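Side-chain contacts in 2-dehydropantoate 2-reductase, putative (Enterococcus faecalis, PDB 2EW2), which probably catalyses the NADPH-dependent reduction of 2-dehydropantoate to (R)-pantoate, a step in the biosynthesis of pantothenate: residues I78-K83 / A89-I94; T131-G136 / G175-Y180; A210-L215 / S220-L225. All blocks are in the same frame, centred on the assembly; numbering follows the deposited sequence.

Interactions 1 and 2 belong to the N-terminal Rossmann-type domain and reach the same mixed sheet, the first on strand 77-80 and the second around the end of strand 126-131 and the start of strand 178-180. Their centres are 20 Å apart and their nearest atoms about 5 Å, so they are neighbours that do not touch. Interaction 3 lies in the helical C-terminal part, on the other side of the chain's centre from interaction 1, its centre about 37 Å from that of interaction 1 and about 35 Å from that of interaction 2. All three contacts are away from E311, the magnesium-binding residue, which carries no metal here. T82 of interaction 1 touches a glycine-rich sequence consistent with a Rossmann-type nucleotide-binding loop.

Interaction 1 (I78-K83 / A89-I94); sequences IIALTK and AMFKAI
I78 and F91 lie alongside each other in opposite senses, the branched isoleucine offering methyls from the strand and the phenylalanine a flat ring that fills the layer between strand and helix. The touching branch of I78 is CG2, which a chi1 of -60° sets anti to the backbone N; it comes within 3.6 Å of F91 CZ, approaching the ring obliquely. A80 CB meets the same end of the ring, 3.8 Å from F91 CZ, its small methyl suiting the ring's closeness to the strand. I94 meets I78 tip to tip, I94 CD1 to I78 CG2 at 3.9 Å, and that CD1 also rests over the centre of the F91 ring, 4.0 Å above its plane. Beyond the strand's end, T82 OG1 packs at 3.4 Å against CE of M90, a bent selenomethionine; threonine suits both neighbours, its methyl facing M90 and its hydroxyl forming a weak hydrogen bond with A9 O. As the crossover helix of the beta-alpha-beta unit 77-80, 84-94, 103-106, helix 84-94 packs with the axes of 78-80 and 89-94 nearly antiparallel, at 165°. Strand 77-80 runs between strands 5-9 and 103-106, and M90 and I94 touch I32 on strand 28-32.

Interaction 2 (T131-G136 / G175-Y180); sequences TMWTAG and GLNPSY
The indole of W133 is held against the chain at L176 by a hydrogen bond from NE1 to L176 O, in a part of the Rossmann-type domain where the loop after strand 126-131 passes the turn leading into strand 178-180. Strand 151-155 lies between those two strands in the sheet, and W133 touches its I151. The bond is short, 2.8 Å from NE1 to L176 O, and fairly straight at 155°. The oxygen lies almost exactly in the plane of the indole, whereas NE1 stands 39° above the carbonyl plane. Tryptophan suits the place because its single N-H satisfies a backbone carbonyl while the rest of the ring system offers a broad apolar surface. With chi1 at -71°, its CG stands beside the backbone N and opposite the carbonyl carbon, and the indole is carried out toward the turn. Over one face comes L176 CD2, 3.9 Å above the ring plane and displaced toward the rim; L176 also packs on L18 and F171. G175 closes helix 161-173 with a Schellman motif, and its positive phi is one that glycine adopts easily. Its carbonyl oxygen turns obliquely toward the six-membered ring, 3.3 Å from W133 CZ2. N177 also has a positive phi, which asparagine tolerates better than most residues; its ND2 lies obliquely to the ring, 4.0 Å from W133 CZ2, and is hydrogen-bonded to G149 O. On the loop side T131 OG1 sits at the indole's edge, in the ring plane, and accepts a weak hydrogen bond from W133 N at 3.4 Å.

Interaction 3 (A210-L215 / S220-L225); sequences AEFGAL and SLVKTL
S220 O receives two hydrogen bonds from T224, one turn further along the helix. The hydroxyl, T224 OG1, donates to S220 O at 2.7 Å, and T224 N donates the usual helical bond to the same S220 O at 3.1 Å. The two donors come from opposite faces of the carbonyl plane, the hydroxyl tilted 31° from it. A chi1 of -53° puts OG1 beside the threonine's own backbone N, from where it can turn back on the preceding turn, so threonine can satisfy its hydroxyl within the helix itself. Across the contact the interaction is apolar and is carried by F212. Its CG is anti to the backbone N, chi1 178°, which extends the ring from helix 209-214 toward helix 218-235. Here two successive helices of the C-terminal, all-helical part, of the 6-phosphogluconate-dehydrogenase-like type by family, are joined by a short turn, after which S218 OG, at the start of helix 218-235, is hydrogen-bonded with both G213 O and L215 O. The ring meets the second helix with its edge. L221 CD1 lies near the ring plane, 3.9 Å from F212 CE1, while V222 CG2 is at the other flank, 3.7 Å from F212 CE2. Leucine and valine on adjacent positions thus straddle the far end of the ring, each offering a methyl to one of its flanks. A flat, wholly apolar side chain suits this place, since F212 also packs on L198, L201 and C202 of helix 198-205. V222 also packs on Y246 and I249 of helix 242-252, and L221 touches F298 as well as Q304 of the second subunit.

Interaction 1 (I78-K83 / A89-I94)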
# COMPACT_ATOMS: atom_id res chain seq x y z
N ILE B 78 -33.33 14.77 13.82
CA ILE B 78 -32.68 13.63 14.43
C ILE B 78 -31.23 14.03 14.68
O ILE B 78 -30.57 14.59 13.80
CB ILE B 78 -32.74 12.35 13.54
CG1 ILE B 78 -34.20 11.95 13.27
CG2 ILE B 78 -32.00 11.14 14.22
CD1 ILE B 78 -34.34 10.93 12.13
N ILE B 79 -30.76 13.78 15.90
CA ILE B 79 -29.37 14.00 16.24
C ILE B 79 -28.68 12.64 16.25
O ILE B 79 -29.02 11.77 17.04
CB ILE B 79 -29.17 14.71 17.60
CG1 ILE B 79 -29.81 16.10 17.56
CG2 ILE B 79 -27.65 14.78 17.93
CD1 ILE B 79 -30.13 16.73 18.94
N ALA B 80 -27.71 12.48 15.35
CA ALA B 80 -27.01 11.21 15.18
C ALA B 80 -25.74 11.14 16.04
O ALA B 80 -24.82 11.93 15.86
CB ALA B 80 -26.64 11.02 13.71
N LEU B 81 -25.72 10.19 16.98
CA LEU B 81 -24.55 9.92 17.81
C LEU B 81 -24.14 8.44 17.83
O LEU B 81 -23.15 8.08 18.47
CB LEU B 81 -24.78 10.42 19.24
CG LEU B 81 -24.68 11.94 19.34
CD1 LEU B 81 -25.65 12.49 20.36
CD2 LEU B 81 -23.22 12.35 19.66
N THR B 82 -24.91 7.59 17.14
CA THR B 82 -24.60 6.16 17.00
C THR B 82 -23.25 6.00 16.28
O THR B 82 -23.02 6.65 15.24
CB THR B 82 -25.70 5.49 16.15
OG1 THR B 82 -26.98 5.72 16.77
CG2 THR B 82 -25.50 3.99 16.01
N LYS B 83 -22.37 5.15 16.79
CA LYS B 83 -21.07 4.98 16.12
C LYS B 83 -21.25 4.51 14.68
O LYS B 83 -22.29 3.93 14.32
CB LYS B 83 -20.09 4.11 16.92
CG LYS B 83 -20.54 2.72 17.30
CD LYS B 83 -19.50 2.13 18.29
CE LYS B 83 -19.70 0.65 18.53
NZ LYS B 83 -19.35 -0.18 17.33
N ALA B 89 -27.72 0.72 10.16
CA ALA B 89 -28.80 -0.08 10.72
C ALA B 89 -29.72 0.75 11.61
O ALA B 89 -30.93 0.54 11.62
CB ALA B 89 -28.24 -1.26 11.49
N MSE B 90 -29.15 1.70 12.35
CA MSE B 90 -29.93 2.64 13.15
C MSE B 90 -30.85 3.51 12.29
O MSE B 90 -32.03 3.67 12.61
CB MSE B 90 -29.00 3.53 14.00
CG MSE B 90 -29.67 4.77 14.58
SE MSE B 90 -30.96 4.34 16.02
CE MSE B 90 -29.69 3.82 17.51
N PHE B 91 -30.34 4.05 11.19
CA PHE B 91 -31.18 4.92 10.38
C PHE B 91 -32.24 4.18 9.57
O PHE B 91 -33.35 4.66 9.41
CB PHE B 91 -30.38 5.97 9.62
CG PHE B 91 -30.11 7.21 10.45
CD1 PHE B 91 -29.16 7.18 11.47
CD2 PHE B 91 -30.86 8.37 10.27
CE1 PHE B 91 -28.93 8.30 12.28
CE2 PHE B 91 -30.65 9.49 11.07
CZ PHE B 91 -29.69 9.45 12.07
N LYS B 92 -31.89 2.97 9.12
CA LYS B 92 -32.88 2.12 8.48
C LYS B 92 -34.05 1.86 9.44
O LYS B 92 -35.20 1.94 9.03
CB LYS B 92 -32.28 0.80 8.02
CG LYS B 92 -33.22 0.06 7.06
CD LYS B 92 -32.65 -1.24 6.57
CE LYS B 92 -33.65 -1.89 5.61
NZ LYS B 92 -33.37 -3.36 5.47
N ALA B 93 -33.74 1.56 10.70
CA ALA B 93 -34.77 1.28 11.70
C ALA B 93 -35.65 2.47 12.07
O ALA B 93 -36.83 2.29 12.40
CB ALA B 93 -34.11 0.70 12.97
N ILE B 94 -35.09 3.68 12.05
CA ILE B 94 -35.87 4.85 12.48
C ILE B 94 -36.53 5.62 11.35
O ILE B 94 -37.23 6.59 11.60
CB ILE B 94 -35.07 5.78 13.44
CG1 ILE B 94 -33.91 6.47 12.71
CG2 ILE B 94 -34.56 4.98 14.62
CD1 ILE B 94 -33.13 7.46 13.65

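Interaction 2 (T131-G136 / G175-Y180)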
# COMPACT_ATOMS: atom_id res chain seq x y z
N THR B 131 -19.37 18.49 18.64
CA THR B 131 -19.71 18.81 20.02
C THR B 131 -18.46 18.83 20.89
O THR B 131 -17.65 17.89 20.86
CB THR B 131 -20.80 17.87 20.60
OG1 THR B 131 -21.02 18.20 21.96
CG2 THR B 131 -20.42 16.39 20.50
N MSE B 132 -18.29 19.91 21.64
CA MSE B 132 -17.15 20.06 22.54
C MSE B 132 -17.55 19.78 24.00
O MSE B 132 -16.71 19.87 24.91
CB MSE B 132 -16.55 21.47 22.42
CG MSE B 132 -15.83 21.77 21.09
SE MSE B 132 -17.04 22.10 19.58
CE MSE B 132 -15.74 22.92 18.32
N TRP B 133 -18.81 19.43 24.22
CA TRP B 133 -19.30 19.08 25.58
C TRP B 133 -18.70 17.75 26.02
O TRP B 133 -18.20 16.98 25.19
CB TRP B 133 -20.83 18.97 25.62
CG TRP B 133 -21.56 20.28 25.50
CD1 TRP B 133 -21.98 20.88 24.35
CD2 TRP B 133 -21.92 21.17 26.57
NE1 TRP B 133 -22.58 22.09 24.63
CE2 TRP B 133 -22.57 22.29 25.99
CE3 TRP B 133 -21.77 21.13 27.96
CZ2 TRP B 133 -23.07 23.35 26.75
CZ3 TRP B 133 -22.26 22.18 28.72
CH2 TRP B 133 -22.91 23.28 28.10
N THR B 134 -18.73 17.48 27.32
CA THR B 134 -18.33 16.17 27.85
C THR B 134 -19.54 15.53 28.52
O THR B 134 -20.48 16.22 28.91
CB THR B 134 -17.12 16.28 28.83
OG1 THR B 134 -17.51 17.01 30.00
CG2 THR B 134 -15.93 16.98 28.16
N ALA B 135 -19.54 14.21 28.63
CA ALA B 135 -20.59 13.48 29.34
C ALA B 135 -20.05 12.14 29.80
O ALA B 135 -19.26 11.52 29.09
CB ALA B 135 -21.80 13.28 28.45
N GLY B 136 -20.48 11.68 30.97
CA GLY B 136 -20.05 10.35 31.45
C GLY B 136 -21.23 9.44 31.70
O GLY B 136 -22.30 9.90 32.04
N GLY B 175 -29.26 25.94 26.27
CA GLY B 175 -27.97 26.13 26.96
C GLY B 175 -26.81 25.35 26.35
O GLY B 175 -25.77 25.18 26.99
N LEU B 176 -26.97 24.90 25.11
CA LEU B 176 -25.96 24.05 24.49
C LEU B 176 -24.79 24.83 23.89
O LEU B 176 -23.86 24.23 23.38
CB LEU B 176 -26.60 23.12 23.47
CG LEU B 176 -27.35 21.90 24.02
CD1 LEU B 176 -28.27 21.32 22.99
CD2 LEU B 176 -26.33 20.85 24.46
N ASN B 177 -24.83 26.17 23.99
CA ASN B 177 -23.79 27.05 23.41
C ASN B 177 -23.47 26.78 21.92
O ASN B 177 -22.30 26.61 21.54
CB ASN B 177 -22.51 27.07 24.26
CG ASN B 177 -22.69 27.73 25.63
OD1 ASN B 177 -23.40 28.74 25.77
ND2 ASN B 177 -22.05 27.17 26.63
N PRO B 178 -24.50 26.78 21.06
CA PRO B 178 -24.30 26.51 19.64
C PRO B 178 -23.73 27.70 18.89
O PRO B 178 -23.88 28.84 19.33
CB PRO B 178 -25.72 26.27 19.15
CG PRO B 178 -26.52 27.21 19.97
CD PRO B 178 -25.92 27.07 21.35
N SER B 179 -23.08 27.43 17.76
CA SER B 179 -22.79 28.46 16.80
C SER B 179 -22.86 27.88 15.40
O SER B 179 -22.57 26.70 15.19
CB SER B 179 -21.42 29.09 17.05
OG SER B 179 -20.38 28.22 16.68
N TYR B 180 -23.24 28.70 14.43
CA TYR B 180 -23.17 28.30 13.04
C TYR B 180 -21.73 28.50 12.63
O TYR B 180 -21.15 29.55 12.93
CB TYR B 180 -24.09 29.17 12.17
CG TYR B 180 -24.07 28.74 10.73
CD1 TYR B 180 -24.91 27.72 10.28
CD2 TYR B 180 -23.19 29.33 9.81
CE1 TYR B 180 -24.89 27.29 8.95
CE2 TYR B 180 -23.15 28.91 8.46
CZ TYR B 180 -24.01 27.88 8.06
OH TYR B 180 -24.00 27.46 6.75

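Interaction 3 (A210-L215 / S220-L225)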
# COMPACT_ATOMS: atom_id res chain seq x y z
N ALA B 210 7.71 9.94 14.95
CA ALA B 210 9.03 10.45 14.58
C ALA B 210 9.83 9.46 13.73
O ALA B 210 10.54 9.87 12.82
CB ALA B 210 9.82 10.83 15.85
N GLU B 211 9.74 8.17 14.06
CA GLU B 211 10.44 7.12 13.30
C GLU B 211 9.91 7.14 11.88
O GLU B 211 10.70 7.15 10.93
CB GLU B 211 10.22 5.73 13.91
CG GLU B 211 11.07 5.44 15.17
CD GLU B 211 10.70 4.11 15.84
OE1 GLU B 211 9.55 3.68 15.73
OE2 GLU B 211 11.58 3.49 16.48
N PHE B 212 8.59 7.18 11.73
CA PHE B 212 8.00 7.34 10.40
C PHE B 212 8.48 8.62 9.70
O PHE B 212 8.93 8.58 8.54
CB PHE B 212 6.47 7.28 10.39
CG PHE B 212 5.91 7.48 9.01
CD1 PHE B 212 5.89 6.44 8.09
CD2 PHE B 212 5.54 8.75 8.59
CE1 PHE B 212 5.45 6.65 6.78
CE2 PHE B 212 5.10 8.96 7.28
CZ PHE B 212 5.06 7.92 6.39
N GLY B 213 8.36 9.75 10.38
CA GLY B 213 8.71 11.03 9.79
C GLY B 213 10.09 11.08 9.17
O GLY B 213 10.28 11.68 8.10
N ALA B 214 11.06 10.44 9.82
CA ALA B 214 12.47 10.48 9.39
C ALA B 214 12.75 9.68 8.11
O ALA B 214 13.79 9.88 7.48
CB ALA B 214 13.39 9.98 10.51
N LEU B 215 11.83 8.79 7.74
CA LEU B 215 12.05 7.92 6.59
C LEU B 215 12.18 8.75 5.33
O LEU B 215 11.54 9.78 5.21
CB LEU B 215 10.89 6.91 6.44
CG LEU B 215 10.71 5.90 7.57
CD1 LEU B 215 9.47 5.05 7.34
CD2 LEU B 215 11.97 5.03 7.72
N SER B 220 6.81 11.55 0.44
CA SER B 220 6.10 11.06 -0.74
C SER B 220 4.80 10.35 -0.35
O SER B 220 3.74 10.63 -0.91
CB SER B 220 6.99 10.17 -1.61
OG SER B 220 7.33 8.95 -0.96
N LEU B 221 4.89 9.46 0.63
CA LEU B 221 3.72 8.76 1.13
C LEU B 221 2.65 9.75 1.62
O LEU B 221 1.48 9.68 1.21
CB LEU B 221 4.10 7.78 2.25
CG LEU B 221 4.81 6.51 1.78
CD1 LEU B 221 5.45 5.80 2.99
CD2 LEU B 221 3.87 5.56 1.01
N VAL B 222 3.06 10.67 2.49
CA VAL B 222 2.13 11.61 3.10
C VAL B 222 1.49 12.55 2.06
O VAL B 222 0.28 12.69 2.04
CB VAL B 222 2.80 12.42 4.23
CG1 VAL B 222 1.85 13.53 4.70
CG2 VAL B 222 3.17 11.50 5.40
N LYS B 223 2.29 13.17 1.19
CA LYS B 223 1.76 14.11 0.17
C LYS B 223 0.84 13.47 -0.86
O LYS B 223 -0.15 14.09 -1.26
CB LYS B 223 2.89 14.86 -0.54
CG LYS B 223 3.45 15.96 0.36
CD LYS B 223 4.51 16.76 -0.32
CE LYS B 223 4.99 17.82 0.67
NZ LYS B 223 6.00 18.68 0.03
N THR B 224 1.15 12.25 -1.27
CA THR B 224 0.28 11.54 -2.20
C THR B 224 -1.07 11.31 -1.53
O THR B 224 -2.11 11.59 -2.14
CB THR B 224 0.89 10.20 -2.64
OG1 THR B 224 2.21 10.43 -3.16
CG2 THR B 224 0.04 9.56 -3.72
N LEU B 225 -1.06 10.81 -0.29
CA LEU B 225 -2.31 10.59 0.46
C LEU B 225 -3.10 11.90 0.64
O LEU B 225 -4.33 11.90 0.46
CB LEU B 225 -2.04 9.91 1.82
CG LEU B 225 -1.83 8.40 1.77
CD1 LEU B 225 -1.11 7.91 3.01
CD2 LEU B 225 -3.15 7.69 1.57